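Local coordinates for genome packaging NTPase B204 (PDB 4KFU), which powers the packaging of viral DNA into the capsid as a P-loop NTPase of the FtsK-HerA superfamily, probably by coupling nucleotide hydrolysis to DNA translocation, at residues N2-V7 with A125-G130; H32-I37 with T97-I102; E104-F109 with L135-V140; V7-R12 with L153-Y158; H41-S46 with V70-A75. All blocks are in the same frame, centred on the assembly; numbering follows the deposited sequence. Where two conformers were deposited one is given.

All five contacts reach one mixed beta-sheet. Contacts 2 and 4 are buried pairings of parallel strands, held by regular backbone bonds and aliphatic packing; their centres lie about 19 Å apart. Contact 3 is buried as well, but joins the loop after strand 98-102 to the end of strand 131-137 through one backbone bond and aromatic packing. Contacts 1 and 5 are only partly buried and rely on charge and metal: an arginine between two aspartates in contact 1, zinc in contact 5. Contacts 1 and 4 share Val-7 on strand 6-10. Contacts 3 and 5 supply His-108, His-41 and Asp-73 to the same zinc, and Glu-104 OE1 bonds His-41 ND1 between them.

Contact 1: residues N2-V7 with A125-G130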
# COMPACT_ATOMS: atom_id res chain seq x y z
N ASN A 2 -6.04 -3.74 12.28
CA ASN A 2 -5.27 -2.63 12.84
C ASN A 2 -5.01 -1.51 11.83
O ASN A 2 -4.47 -1.76 10.74
CB ASN A 2 -3.95 -3.13 13.43
N PRO A 3 -5.38 -0.27 12.18
CA PRO A 3 -5.20 0.89 11.31
C PRO A 3 -3.73 1.27 11.12
O PRO A 3 -3.40 1.87 10.10
CB PRO A 3 -5.92 2.02 12.07
CG PRO A 3 -5.86 1.58 13.51
CD PRO A 3 -6.04 0.09 13.45
N ASP A 4 -2.87 0.95 12.08
CA ASP A 4 -1.45 1.26 11.92
C ASP A 4 -0.61 0.11 11.36
O ASP A 4 0.62 0.14 11.44
CB ASP A 4 -0.83 1.81 13.21
CG ASP A 4 -1.01 0.88 14.41
OD1 ASP A 4 -1.43 -0.28 14.24
OD2 ASP A 4 -0.70 1.34 15.53
N ASP A 5 -1.27 -0.90 10.79
CA ASP A 5 -0.54 -1.99 10.14
C ASP A 5 0.09 -1.54 8.83
O ASP A 5 -0.40 -0.61 8.18
CB ASP A 5 -1.47 -3.17 9.84
CG ASP A 5 -1.66 -4.09 11.02
OD1 ASP A 5 -0.92 -3.93 12.02
OD2 ASP A 5 -2.55 -4.96 10.96
N ILE A 6 1.19 -2.19 8.46
CA ILE A 6 1.72 -2.04 7.12
C ILE A 6 1.15 -3.20 6.30
O ILE A 6 1.34 -4.38 6.64
CB ILE A 6 3.25 -2.07 7.10
CG1 ILE A 6 3.81 -0.83 7.82
CG2 ILE A 6 3.75 -2.10 5.67
CD1 ILE A 6 5.31 -0.86 8.11
N VAL A 7 0.41 -2.85 5.25
CA VAL A 7 -0.20 -3.85 4.37
C VAL A 7 0.38 -3.69 2.98
O VAL A 7 0.46 -2.57 2.45
CB VAL A 7 -1.73 -3.70 4.31
CG1 VAL A 7 -2.32 -4.72 3.35
CG2 VAL A 7 -2.33 -3.86 5.68
N ALA A 125 9.01 3.02 12.01
CA ALA A 125 8.48 3.83 13.10
C ALA A 125 7.08 4.32 12.78
O ALA A 125 6.65 5.37 13.27
CB ALA A 125 9.40 4.99 13.37
N ASN A 126 6.36 3.57 11.96
CA ASN A 126 5.07 4.04 11.48
C ASN A 126 4.04 4.15 12.59
O ASN A 126 3.22 5.08 12.59
CB ASN A 126 4.57 3.18 10.32
CG ASN A 126 4.18 1.78 10.75
OD1 ASN A 126 5.03 0.95 11.06
ND2 ASN A 126 2.88 1.51 10.75
N ARG A 127 4.09 3.22 13.54
CA ARG A 127 3.12 3.23 14.63
C ARG A 127 3.30 4.47 15.51
O ARG A 127 2.33 5.10 15.91
CB ARG A 127 3.20 1.95 15.46
CG ARG A 127 2.97 0.67 14.64
CD ARG A 127 2.33 -0.43 15.49
NE ARG A 127 2.56 -1.76 14.93
CZ ARG A 127 1.76 -2.37 14.07
NH1 ARG A 127 0.65 -1.77 13.64
NH2 ARG A 127 2.06 -3.59 13.63
N HIS A 128 4.55 4.83 15.78
CA HIS A 128 4.84 6.02 16.58
C HIS A 128 4.45 7.29 15.82
O HIS A 128 4.13 8.31 16.42
CB HIS A 128 6.32 6.06 16.98
CG HIS A 128 6.76 7.38 17.53
ND1 HIS A 128 7.30 8.37 16.74
CD2 HIS A 128 6.74 7.87 18.80
CE1 HIS A 128 7.60 9.42 17.50
NE2 HIS A 128 7.27 9.14 18.75
N ALA A 129 4.47 7.21 14.49
CA ALA A 129 4.11 8.34 13.65
C ALA A 129 2.59 8.42 13.48
O ALA A 129 2.07 9.40 12.92
CB ALA A 129 4.78 8.23 12.28
N GLY A 130 1.90 7.40 13.97
CA GLY A 130 0.45 7.30 13.87
C GLY A 130 -0.03 7.06 12.45
O GLY A 130 -1.12 7.48 12.08
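Arg-127 NH1 is gripped by two carboxylates, those of Asp-4 and Asp-5, in a salt-bridge network just ahead of strand 6-10, an interior strand, between 131-137 and 153-156, that leads into the P-loop of this ATPase fold. The bridge from NH1 to Asp-4 OD1 is short, 2.6 Å, but as a hydrogen bond it is weak, bent to 122°. Toward Asp-5 OD1 the same nitrogen points better, at 3.1 Å and 157°. Asp-5 OD1 lies close to the guanidinium plane and is met on the anti side of its carboxylate; Arg-127 NH2 adds a weak bond to it. That second nitrogen also forms a salt bridge with Asp-152, just before strand 153-156. A type I turn from Asn-2 to Asp-5 places the two aspartates next to each other; Asp-4 CG stands between its own backbone N and carbonyl carbon (chi1 56°). Beside the salt bridges, Asn-126 ND2 reaches Asp-4 O at 2.7 Å, a weak bond; its stronger partner is Leu-131 O, at the start of strand 131-137. The other branch of this amide meets an aliphatic tip: Asn-126 OD1 lies 3.5 Å from Ile-6 CD1.

Contact 2: residues H32-I37 with T97-I102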
# COMPACT_ATOMS: atom_id res chain seq x y z
N HIS A 32 -15.02 2.66 10.05
CA HIS A 32 -14.48 2.81 11.40
C HIS A 32 -14.03 4.24 11.71
O HIS A 32 -13.37 4.47 12.72
CB HIS A 32 -13.32 1.85 11.63
CG HIS A 32 -13.74 0.42 11.81
ND1 HIS A 32 -14.37 -0.30 10.81
CD2 HIS A 32 -13.62 -0.42 12.86
CE1 HIS A 32 -14.61 -1.53 11.24
NE2 HIS A 32 -14.17 -1.62 12.48
N LYS A 33 -14.40 5.19 10.85
CA LYS A 33 -14.01 6.60 11.01
C LYS A 33 -12.49 6.80 11.05
O LYS A 33 -11.98 7.59 11.86
CB LYS A 33 -14.67 7.21 12.26
N ILE A 34 -11.79 6.09 10.17
CA ILE A 34 -10.33 6.20 10.06
C ILE A 34 -9.97 7.00 8.80
O ILE A 34 -10.39 6.65 7.69
CB ILE A 34 -9.66 4.81 10.04
CG1 ILE A 34 -9.83 4.13 11.40
CG2 ILE A 34 -8.19 4.93 9.68
CD1 ILE A 34 -9.69 2.62 11.35
N SER A 35 -9.18 8.05 8.97
CA SER A 35 -8.82 8.93 7.86
C SER A 35 -7.79 8.28 6.94
O SER A 35 -7.07 7.36 7.33
CB SER A 35 -8.26 10.25 8.39
OG SER A 35 -7.01 10.05 9.03
N TYR A 36 -7.72 8.75 5.70
CA TYR A 36 -6.69 8.28 4.79
C TYR A 36 -6.18 9.35 3.85
O TYR A 36 -6.88 10.33 3.52
CB TYR A 36 -7.13 7.02 4.03
CG TYR A 36 -8.39 7.18 3.20
CD1 TYR A 36 -8.39 7.91 2.02
CD2 TYR A 36 -9.58 6.57 3.59
CE1 TYR A 36 -9.53 8.04 1.26
CE2 TYR A 36 -10.73 6.70 2.83
CZ TYR A 36 -10.70 7.44 1.67
OH TYR A 36 -11.83 7.57 0.90
N ILE A 37 -4.93 9.16 3.42
CA ILE A 37 -4.27 9.99 2.43
C ILE A 37 -3.85 9.07 1.29
O ILE A 37 -3.15 8.07 1.52
CB ILE A 37 -3.00 10.65 3.02
CG1 ILE A 37 -3.34 11.42 4.30
CG2 ILE A 37 -2.33 11.55 1.99
CD1 ILE A 37 -2.11 11.87 5.08
N THR A 97 -4.91 8.28 14.21
CA THR A 97 -4.27 7.26 13.35
C THR A 97 -4.82 7.25 11.93
O THR A 97 -6.03 7.12 11.70
CB THR A 97 -4.34 5.85 13.96
OG1 THR A 97 -3.77 5.87 15.28
CG2 THR A 97 -3.53 4.86 13.11
N THR A 98 -3.92 7.41 10.97
CA THR A 98 -4.30 7.58 9.56
C THR A 98 -3.60 6.52 8.71
O THR A 98 -2.48 6.12 9.01
CB THR A 98 -3.86 8.99 9.07
OG1 THR A 98 -4.59 10.00 9.80
CG2 THR A 98 -4.11 9.18 7.58
N VAL A 99 -4.27 6.04 7.67
CA VAL A 99 -3.61 5.18 6.69
C VAL A 99 -3.13 5.95 5.45
O VAL A 99 -3.92 6.60 4.75
CB VAL A 99 -4.52 4.03 6.26
CG1 VAL A 99 -3.76 3.14 5.31
CG2 VAL A 99 -4.97 3.24 7.49
N LEU A 100 -1.83 5.88 5.20
CA LEU A 100 -1.25 6.41 3.97
C LEU A 100 -1.29 5.32 2.89
O LEU A 100 -0.60 4.30 3.01
CB LEU A 100 0.19 6.88 4.21
CG LEU A 100 0.93 7.44 2.99
CD1 LEU A 100 0.12 8.60 2.35
CD2 LEU A 100 2.37 7.89 3.34
N ILE A 101 -2.09 5.54 1.85
CA ILE A 101 -2.26 4.60 0.76
C ILE A 101 -1.45 4.99 -0.46
O ILE A 101 -1.61 6.09 -1.01
CB ILE A 101 -3.74 4.49 0.34
CG1 ILE A 101 -4.62 4.23 1.56
CG2 ILE A 101 -3.92 3.39 -0.72
CD1 ILE A 101 -6.10 3.96 1.22
N ILE A 102 -0.57 4.09 -0.89
CA ILE A 102 0.35 4.37 -1.98
C ILE A 102 0.18 3.35 -3.08
O ILE A 102 0.73 2.25 -3.01
CB ILE A 102 1.81 4.37 -1.51
CG1 ILE A 102 1.94 5.20 -0.23
CG2 ILE A 102 2.75 4.93 -2.60
CD1 ILE A 102 3.36 5.53 0.11
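Ile-37 and Leu-100 form the tightly packed end of this contact, both buried: Leu-100 CD1 sits 3.8 Å from Ile-37 CB, and also approaches the carbonyl oxygen of Ile-37. Leu-100 CG is anti to the backbone N (chi1 179°), and from there the CD1 branch turns toward the neighbouring strand while the side chains cross obliquely. On the same face of the sheet, Ile-37 CG1 lies 4.0 Å from Thr-98 CG2, these two side chains crossing at about a right angle. The backbone evidence agrees. Ile-101 N to Ile-37 O is the shortest of three inter-strand bonds, 2.8 Å, whereas Val-99 N to Ser-35 O and Ile-37 N to Val-99 O are each 3.1 Å. Short segments 35-37 and 98-102 run parallel within 25°, as neighbours in the core beta-sheet of a P-loop ATPase, with helix 17-31 on the face of Tyr-36 and Val-99 and helix 78-95 on that of Ile-37 and Thr-98. At the other end the regular pairing is lost and solvent comes nearer: Ile-34 and Thr-97 are partly exposed, and Ile-34 CG2 meets Thr-97 O at 3.7 Å and Val-99 CG2 at 4.2 Å. Tyr-36, by contrast, stays buried. Its CG stands between backbone N and carbonyl carbon (chi1 58°), and the ring extends from strand 98-102 toward helix 17-31, where its OH bonds to Phe-53 O, while Tyr-36 CB still lies 4.3 Å from Ile-101 CD1.

Contact 3: residues E104-F109 with L135-V140. With ZN (zinc ion), chain L.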
# COMPACT_ATOMS: atom_id res chain seq x y z
N GLU A 104 0.88 2.03 -6.92
CA GLU A 104 2.13 2.08 -7.69
C GLU A 104 3.32 2.43 -6.79
O GLU A 104 4.10 3.34 -7.10
CB GLU A 104 2.01 3.08 -8.85
CG GLU A 104 0.76 2.89 -9.75
CD GLU A 104 -0.47 3.71 -9.30
OE1 GLU A 104 -0.31 4.74 -8.59
OE2 GLU A 104 -1.61 3.32 -9.66
N ALA A 105 3.46 1.72 -5.68
CA ALA A 105 4.46 2.06 -4.67
C ALA A 105 5.91 1.92 -5.11
O ALA A 105 6.81 2.31 -4.37
CB ALA A 105 4.22 1.29 -3.36
N TYR A 106 6.16 1.35 -6.29
CA TYR A 106 7.54 1.22 -6.77
C TYR A 106 8.19 2.58 -7.05
O TYR A 106 9.40 2.67 -7.22
CB TYR A 106 7.63 0.33 -8.01
CG TYR A 106 6.74 0.77 -9.14
CD1 TYR A 106 7.15 1.76 -10.03
CD2 TYR A 106 5.49 0.19 -9.33
CE1 TYR A 106 6.33 2.17 -11.07
CE2 TYR A 106 4.66 0.59 -10.36
CZ TYR A 106 5.08 1.58 -11.23
OH TYR A 106 4.24 1.96 -12.26
N TYR A 107 7.39 3.64 -7.13
CA TYR A 107 7.99 4.95 -7.33
C TYR A 107 8.83 5.39 -6.14
O TYR A 107 9.83 6.08 -6.31
CB TYR A 107 6.92 6.00 -7.62
CG TYR A 107 6.34 5.84 -8.99
CD1 TYR A 107 7.14 5.99 -10.12
CD2 TYR A 107 5.01 5.51 -9.16
CE1 TYR A 107 6.61 5.82 -11.40
CE2 TYR A 107 4.47 5.34 -10.42
CZ TYR A 107 5.27 5.50 -11.54
OH TYR A 107 4.72 5.33 -12.79
N HIS A 108 8.42 4.97 -4.94
CA HIS A 108 9.07 5.46 -3.71
C HIS A 108 9.82 4.38 -2.94
O HIS A 108 10.65 4.68 -2.08
CB HIS A 108 8.02 6.10 -2.80
CG HIS A 108 7.26 7.22 -3.45
ND1 HIS A 108 7.90 8.23 -4.13
CD2 HIS A 108 5.94 7.50 -3.49
CE1 HIS A 108 6.99 9.08 -4.60
NE2 HIS A 108 5.80 8.66 -4.22
N PHE A 109 9.49 3.12 -3.24
CA PHE A 109 10.06 1.99 -2.50
C PHE A 109 10.73 0.98 -3.44
O PHE A 109 10.71 -0.23 -3.20
CB PHE A 109 8.97 1.29 -1.70
CG PHE A 109 8.36 2.12 -0.60
CD1 PHE A 109 7.37 3.06 -0.88
CD2 PHE A 109 8.73 1.93 0.73
CE1 PHE A 109 6.79 3.80 0.13
CE2 PHE A 109 8.16 2.68 1.74
CZ PHE A 109 7.18 3.61 1.45
N LEU A 135 0.60 -0.45 0.70
CA LEU A 135 1.50 -0.33 -0.44
C LEU A 135 1.09 -1.34 -1.50
O LEU A 135 0.81 -2.50 -1.18
CB LEU A 135 2.95 -0.60 -0.04
CG LEU A 135 3.55 0.31 1.04
CD1 LEU A 135 4.99 -0.10 1.31
CD2 LEU A 135 3.46 1.78 0.64
N SER A 136 1.07 -0.90 -2.75
CA SER A 136 0.60 -1.75 -3.83
C SER A 136 1.62 -1.77 -4.96
O SER A 136 2.16 -0.72 -5.34
CB SER A 136 -0.74 -1.21 -4.34
OG SER A 136 -1.10 -1.77 -5.57
N THR A 137 1.88 -2.95 -5.52
CA THR A 137 2.79 -3.06 -6.66
C THR A 137 2.44 -4.24 -7.54
O THR A 137 1.63 -5.09 -7.15
CB THR A 137 4.26 -3.20 -6.21
OG1 THR A 137 5.11 -2.82 -7.30
CG2 THR A 137 4.56 -4.63 -5.76
N GLN A 138 3.04 -4.30 -8.73
CA GLN A 138 2.65 -5.29 -9.74
C GLN A 138 3.41 -6.61 -9.63
O GLN A 138 2.82 -7.67 -9.74
CB GLN A 138 2.80 -4.71 -11.15
CG GLN A 138 2.16 -3.31 -11.30
CD GLN A 138 1.20 -3.20 -12.48
OE1 GLN A 138 0.01 -2.90 -12.30
NE2 GLN A 138 1.71 -3.42 -13.69
N ARG A 139 4.73 -6.53 -9.43
CA ARG A 139 5.56 -7.73 -9.26
C ARG A 139 6.23 -7.68 -7.89
O ARG A 139 6.57 -6.59 -7.42
CB ARG A 139 6.64 -7.82 -10.36
CG ARG A 139 6.12 -7.70 -11.81
CD ARG A 139 5.83 -9.05 -12.45
NE ARG A 139 5.29 -8.91 -13.81
CZ ARG A 139 5.83 -9.43 -14.91
NH1 ARG A 139 6.95 -10.14 -14.85
NH2 ARG A 139 5.24 -9.25 -16.09
N VAL A 140 6.42 -8.83 -7.24
CA VAL A 140 7.01 -8.83 -5.89
C VAL A 140 8.39 -8.18 -5.91
O VAL A 140 8.76 -7.43 -4.98
CB VAL A 140 7.09 -10.27 -5.29
CG1 VAL A 140 7.93 -11.16 -6.15
CG2 VAL A 140 7.68 -10.25 -3.89
ZN ZN L . 4.02 9.26 -4.95
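The Phe-109 ring carries Leu-135 CD1 over the centre of one face, 4.2 Å from the centroid and only 6° off the normal, a CH-pi contact; at the ring edge, in plane, lies Ala-105 O. The other branch of the same leucine, CD2, lies 3.9 Å from Phe-109 CE1. Tyr-106 is met differently: Thr-137 OG1 approaches the edge of its ring, 3.7 Å from Tyr-106 CD2, while Glu-104 O lies over one face, offset toward the rim. Thr-137 OG1 is hydrogen-bonded to Asp-142 OD2. The third flat group, the His-108 ring, has Tyr-107 CB over its centre and binds zinc through NE2 at 2.0 Å. One backbone bond ties the segments, Ala-105 N to Ser-136 O, 2.8 Å long and nearly straight at 166°. Next to it Ala-105 CB lies 4.0 Å from Leu-135 CB. Ala-105 O in turn accepts from the amides of both His-108 and Phe-109, two bonds that hold the backbone of 105-109 in a turn. Asp-103 and Glu-104, following strand 98-102, fit a Walker B motif; Ser-136 OG bonds Asp-103, and Gln-138 of the nucleotide pocket bonds Lys-17. Strand 131-137 runs between 98-102 and 6-10, and Phe-109 and Leu-135 both pack against Val-147 of helix 145-150 and Ile-102 of strand 98-102.

Contact 4: residues V7-R12 with L153-Y158; sequences VVLVGR and LIIMFY
Val-8 gives both of its backbone polar groups to the partner strand: its N donates to Leu-153 O at 2.9 Å, and its O accepts from Ile-155 N at 2.7 Å, the latter almost straight at 177°. Two residues on, Val-10 repeats the pattern, with N to Ile-155 O at 2.8 Å and O receiving Phe-157 N at 3.0 Å. Val-7, Leu-9 and Gly-11 bond through their backbones to strand 131-137 instead, so strand 6-10 is hydrogen-bonded along both edges. Beyond the regular pairing, waters take over: one lies by Phe-157 O, with a weak bond to Val-10 O; a second accepts from Arg-12 N (2.8 Å) and donates to Tyr-158 O (2.7 Å), bridging the two backbones where they part. On one face Leu-9 and Ile-155 run alongside each other against helix 17-31, with Leu-9 CD2 3.6 Å from Ile-155 CD1; on the other Val-8 and Val-10 meet Tyr-148 of helix 145-150. Val-10 O also lies at the edge of the Phe-157 ring, in its plane, 3.5 Å from Phe-157 CD2. The short strand segments run parallel within 13°. Gly-11 O accepts from Lys-17 NZ, while Arg-12 and Tyr-158 each touch a bound AMPPCP, in separate pockets. A buried parallel strand that opens at a glycine into a nucleotide-binding loop and helix is the Walker A, or P-loop, arrangement.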
# COMPACT_ATOMS: atom_id res chain seq x y z
N VAL A 7 0.41 -2.85 5.25
CA VAL A 7 -0.20 -3.85 4.37
C VAL A 7 0.38 -3.69 2.98
O VAL A 7 0.46 -2.57 2.45
CB VAL A 7 -1.73 -3.70 4.31
CG1 VAL A 7 -2.32 -4.72 3.35
CG2 VAL A 7 -2.33 -3.86 5.68
N VAL A 8 0.80 -4.80 2.39
CA VAL A 8 1.39 -4.77 1.06
C VAL A 8 0.57 -5.63 0.12
O VAL A 8 0.31 -6.81 0.40
CB VAL A 8 2.85 -5.24 1.09
CG1 VAL A 8 3.46 -5.17 -0.31
CG2 VAL A 8 3.66 -4.37 2.08
N LEU A 9 0.12 -5.03 -0.98
CA LEU A 9 -0.63 -5.77 -1.99
C LEU A 9 0.22 -5.98 -3.24
O LEU A 9 0.78 -5.03 -3.79
CB LEU A 9 -1.90 -5.03 -2.37
CG LEU A 9 -2.72 -4.37 -1.28
CD1 LEU A 9 -3.89 -3.64 -1.93
CD2 LEU A 9 -3.22 -5.40 -0.28
N VAL A 10 0.30 -7.23 -3.69
CA VAL A 10 1.07 -7.56 -4.88
C VAL A 10 0.18 -8.27 -5.88
O VAL A 10 -0.46 -9.27 -5.56
CB VAL A 10 2.24 -8.49 -4.56
CG1 VAL A 10 3.08 -8.72 -5.83
CG2 VAL A 10 3.10 -7.89 -3.43
N GLY A 11 0.15 -7.75 -7.11
CA GLY A 11 -0.69 -8.38 -8.12
C GLY A 11 -0.47 -7.81 -9.50
O GLY A 11 -0.28 -6.60 -9.64
N ARG A 12 -0.50 -8.68 -10.51
CA ARG A 12 -0.36 -8.25 -11.90
C ARG A 12 -1.40 -7.20 -12.29
O ARG A 12 -2.44 -7.06 -11.62
CB ARG A 12 -0.45 -9.46 -12.84
N LEU A 153 0.96 -7.47 7.02
CA LEU A 153 0.10 -8.26 6.15
C LEU A 153 0.60 -8.15 4.72
O LEU A 153 0.87 -7.05 4.23
CB LEU A 153 -1.34 -7.76 6.20
CG LEU A 153 -2.15 -8.05 7.47
CD1 LEU A 153 -3.60 -7.60 7.29
CD2 LEU A 153 -2.11 -9.53 7.82
N ILE A 154 0.73 -9.28 4.05
CA ILE A 154 1.09 -9.26 2.63
C ILE A 154 0.02 -10.01 1.85
O ILE A 154 -0.28 -11.18 2.14
CB ILE A 154 2.48 -9.88 2.37
CG1 ILE A 154 3.54 -9.20 3.24
CG2 ILE A 154 2.85 -9.75 0.91
CD1 ILE A 154 4.90 -9.94 3.23
N ILE A 155 -0.57 -9.32 0.87
CA ILE A 155 -1.64 -9.90 0.07
C ILE A 155 -1.11 -10.15 -1.35
O ILE A 155 -0.49 -9.27 -1.94
CB ILE A 155 -2.89 -8.99 0.04
CG1 ILE A 155 -3.51 -8.93 1.45
CG2 ILE A 155 -3.89 -9.47 -0.99
CD1 ILE A 155 -4.74 -8.07 1.55
N MET A 156 -1.35 -11.36 -1.87
CA MET A 156 -0.82 -11.72 -3.18
C MET A 156 -1.88 -12.35 -4.08
O MET A 156 -2.67 -13.19 -3.63
CB MET A 156 0.37 -12.68 -3.03
CG MET A 156 1.60 -12.01 -2.44
SD MET A 156 2.83 -13.18 -1.84
CE MET A 156 2.08 -13.72 -0.34
N PHE A 157 -1.89 -11.93 -5.35
CA PHE A 157 -2.75 -12.57 -6.37
C PHE A 157 -1.91 -13.56 -7.17
O PHE A 157 -0.71 -13.69 -6.93
CB PHE A 157 -3.38 -11.53 -7.30
CG PHE A 157 -4.38 -10.63 -6.61
CD1 PHE A 157 -5.75 -10.84 -6.77
CD2 PHE A 157 -3.96 -9.59 -5.79
CE1 PHE A 157 -6.69 -10.01 -6.13
CE2 PHE A 157 -4.91 -8.75 -5.14
CZ PHE A 157 -6.27 -8.98 -5.31
N TYR A 158 -2.53 -14.23 -8.13
CA TYR A 158 -1.89 -15.30 -8.88
C TYR A 158 -0.53 -14.93 -9.48
O TYR A 158 -0.38 -13.88 -10.10
CB TYR A 158 -2.82 -15.78 -10.02
CG TYR A 158 -2.08 -16.58 -11.07
CD1 TYR A 158 -1.83 -17.94 -10.90
CD2 TYR A 158 -1.62 -15.97 -12.24
CE1 TYR A 158 -1.13 -18.68 -11.86
CE2 TYR A 158 -0.92 -16.70 -13.22
CZ TYR A 158 -0.68 -18.05 -13.02
OH TYR A 158 0.02 -18.77 -13.97
O HOH W 1 1.40 -11.77 -6.55
O HOH W 2 0.02 -11.27 -9.60

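Contact 5: residues H41-S46 with V70-A75; sequences HNLLRS and VVYDRA. With ZN (zinc ion), chain L.
His-41 and Asp-73 bring their CA atoms to 5.3 Å, yet no hydrogen bond crosses between the loop after strand 35-40 and the end of strand 68-72. What joins the two chain segments is a zinc site at the ends of neighbouring parallel strands in the ATPase sheet. His-41 NE2 binds the metal at 2.1 Å and Asp-73 OD2 at 2.0 Å. The two side chains reach the metal as neighbours heading the same way, with OD2 in the plane of the imidazole at its edge and the carboxylate turned 58° from the ring. NE2 and OD2 are 3.1 Å apart because both bind zinc, and they share no proton. Asp-39 and His-108 complete the coordination. On its far side the His-41 ring is steadied by a bond from ND1 to Glu-104 OE1, a second-shell tie that would fix its rotation. Away from the metal the contact becomes apolar and more exposed. Leu-43 crosses Tyr-72 at about a right angle, its CD2 3.8 Å from the ring centroid and 18° off the normal, a CH-pi contact; Leu-43 CG lies 3.4 Å from Tyr-72 OH.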
# COMPACT_ATOMS: atom_id res chain seq x y z
N HIS A 41 -0.63 8.02 -8.54
CA HIS A 41 0.30 8.27 -9.64
C HIS A 41 -0.32 8.14 -11.03
O HIS A 41 0.34 8.40 -12.04
CB HIS A 41 1.51 7.33 -9.51
CG HIS A 41 2.17 7.40 -8.16
ND1 HIS A 41 1.88 6.51 -7.15
CD2 HIS A 41 3.06 8.28 -7.65
CE1 HIS A 41 2.60 6.83 -6.08
NE2 HIS A 41 3.31 7.91 -6.36
N ASN A 42 -1.59 7.76 -11.07
CA ASN A 42 -2.26 7.44 -12.33
C ASN A 42 -3.28 8.48 -12.77
O ASN A 42 -4.35 8.61 -12.16
CB ASN A 42 -2.97 6.09 -12.22
CG ASN A 42 -2.02 4.92 -12.34
OD1 ASN A 42 -0.80 5.10 -12.43
ND2 ASN A 42 -2.56 3.71 -12.33
N LEU A 43 -2.96 9.20 -13.84
CA LEU A 43 -3.89 10.17 -14.43
C LEU A 43 -4.97 9.49 -15.27
O LEU A 43 -4.72 8.48 -15.93
CB LEU A 43 -3.15 11.18 -15.30
CG LEU A 43 -2.51 12.36 -14.57
CD1 LEU A 43 -1.94 13.37 -15.57
CD2 LEU A 43 -3.53 13.02 -13.64
N LEU A 44 -6.18 10.04 -15.22
CA LEU A 44 -7.28 9.55 -16.05
C LEU A 44 -7.66 10.59 -17.10
O LEU A 44 -6.94 11.58 -17.27
CB LEU A 44 -8.49 9.22 -15.18
CG LEU A 44 -8.35 8.00 -14.28
CD1 LEU A 44 -9.70 7.63 -13.68
CD2 LEU A 44 -7.77 6.83 -15.08
N ARG A 45 -8.76 10.37 -17.81
CA ARG A 45 -9.24 11.33 -18.80
C ARG A 45 -9.43 12.67 -18.10
O ARG A 45 -8.77 13.66 -18.43
CB ARG A 45 -10.56 10.86 -19.43
N SER A 46 -10.33 12.68 -17.13
CA SER A 46 -10.39 13.76 -16.15
C SER A 46 -9.85 13.21 -14.83
O SER A 46 -10.04 12.04 -14.52
CB SER A 46 -11.82 14.28 -15.99
OG SER A 46 -11.99 14.99 -14.77
N VAL A 70 -6.71 13.04 -1.40
CA VAL A 70 -6.09 12.40 -2.54
C VAL A 70 -5.07 13.36 -3.14
O VAL A 70 -5.40 14.51 -3.47
CB VAL A 70 -7.15 12.04 -3.61
CG1 VAL A 70 -6.49 11.41 -4.83
CG2 VAL A 70 -8.21 11.13 -3.02
N VAL A 71 -3.84 12.88 -3.26
CA VAL A 71 -2.73 13.68 -3.75
C VAL A 71 -2.24 13.08 -5.07
O VAL A 71 -1.70 11.97 -5.08
CB VAL A 71 -1.55 13.63 -2.76
CG1 VAL A 71 -0.53 14.71 -3.09
CG2 VAL A 71 -2.03 13.74 -1.32
N TYR A 72 -2.40 13.79 -6.18
CA TYR A 72 -1.78 13.33 -7.41
C TYR A 72 -0.29 13.65 -7.39
O TYR A 72 0.10 14.81 -7.24
CB TYR A 72 -2.42 13.94 -8.66
CG TYR A 72 -1.62 13.59 -9.89
CD1 TYR A 72 -1.62 12.30 -10.38
CD2 TYR A 72 -0.84 14.55 -10.53
CE1 TYR A 72 -0.87 11.96 -11.50
CE2 TYR A 72 -0.09 14.22 -11.66
CZ TYR A 72 -0.11 12.92 -12.13
OH TYR A 72 0.63 12.58 -13.24
N ASP A 73 0.54 12.62 -7.56
CA ASP A 73 2.00 12.78 -7.49
C ASP A 73 2.63 12.81 -8.88
O ASP A 73 2.80 11.77 -9.52
CB ASP A 73 2.62 11.66 -6.65
CG ASP A 73 4.14 11.70 -6.61
OD1 ASP A 73 4.74 12.74 -6.96
OD2 ASP A 73 4.74 10.69 -6.21
N ARG A 74 2.99 14.01 -9.32
CA ARG A 74 3.51 14.23 -10.66
C ARG A 74 5.00 13.92 -10.76
O ARG A 74 5.44 13.25 -11.70
CB ARG A 74 3.25 15.69 -11.08
CG ARG A 74 3.96 16.13 -12.35
N ALA A 75 5.77 14.38 -9.78
CA ALA A 75 7.23 14.20 -9.78
C ALA A 75 7.68 12.76 -9.55
O ALA A 75 8.71 12.34 -10.08
CB ALA A 75 7.88 15.13 -8.76
ZN ZN L . 4.02 9.26 -4.95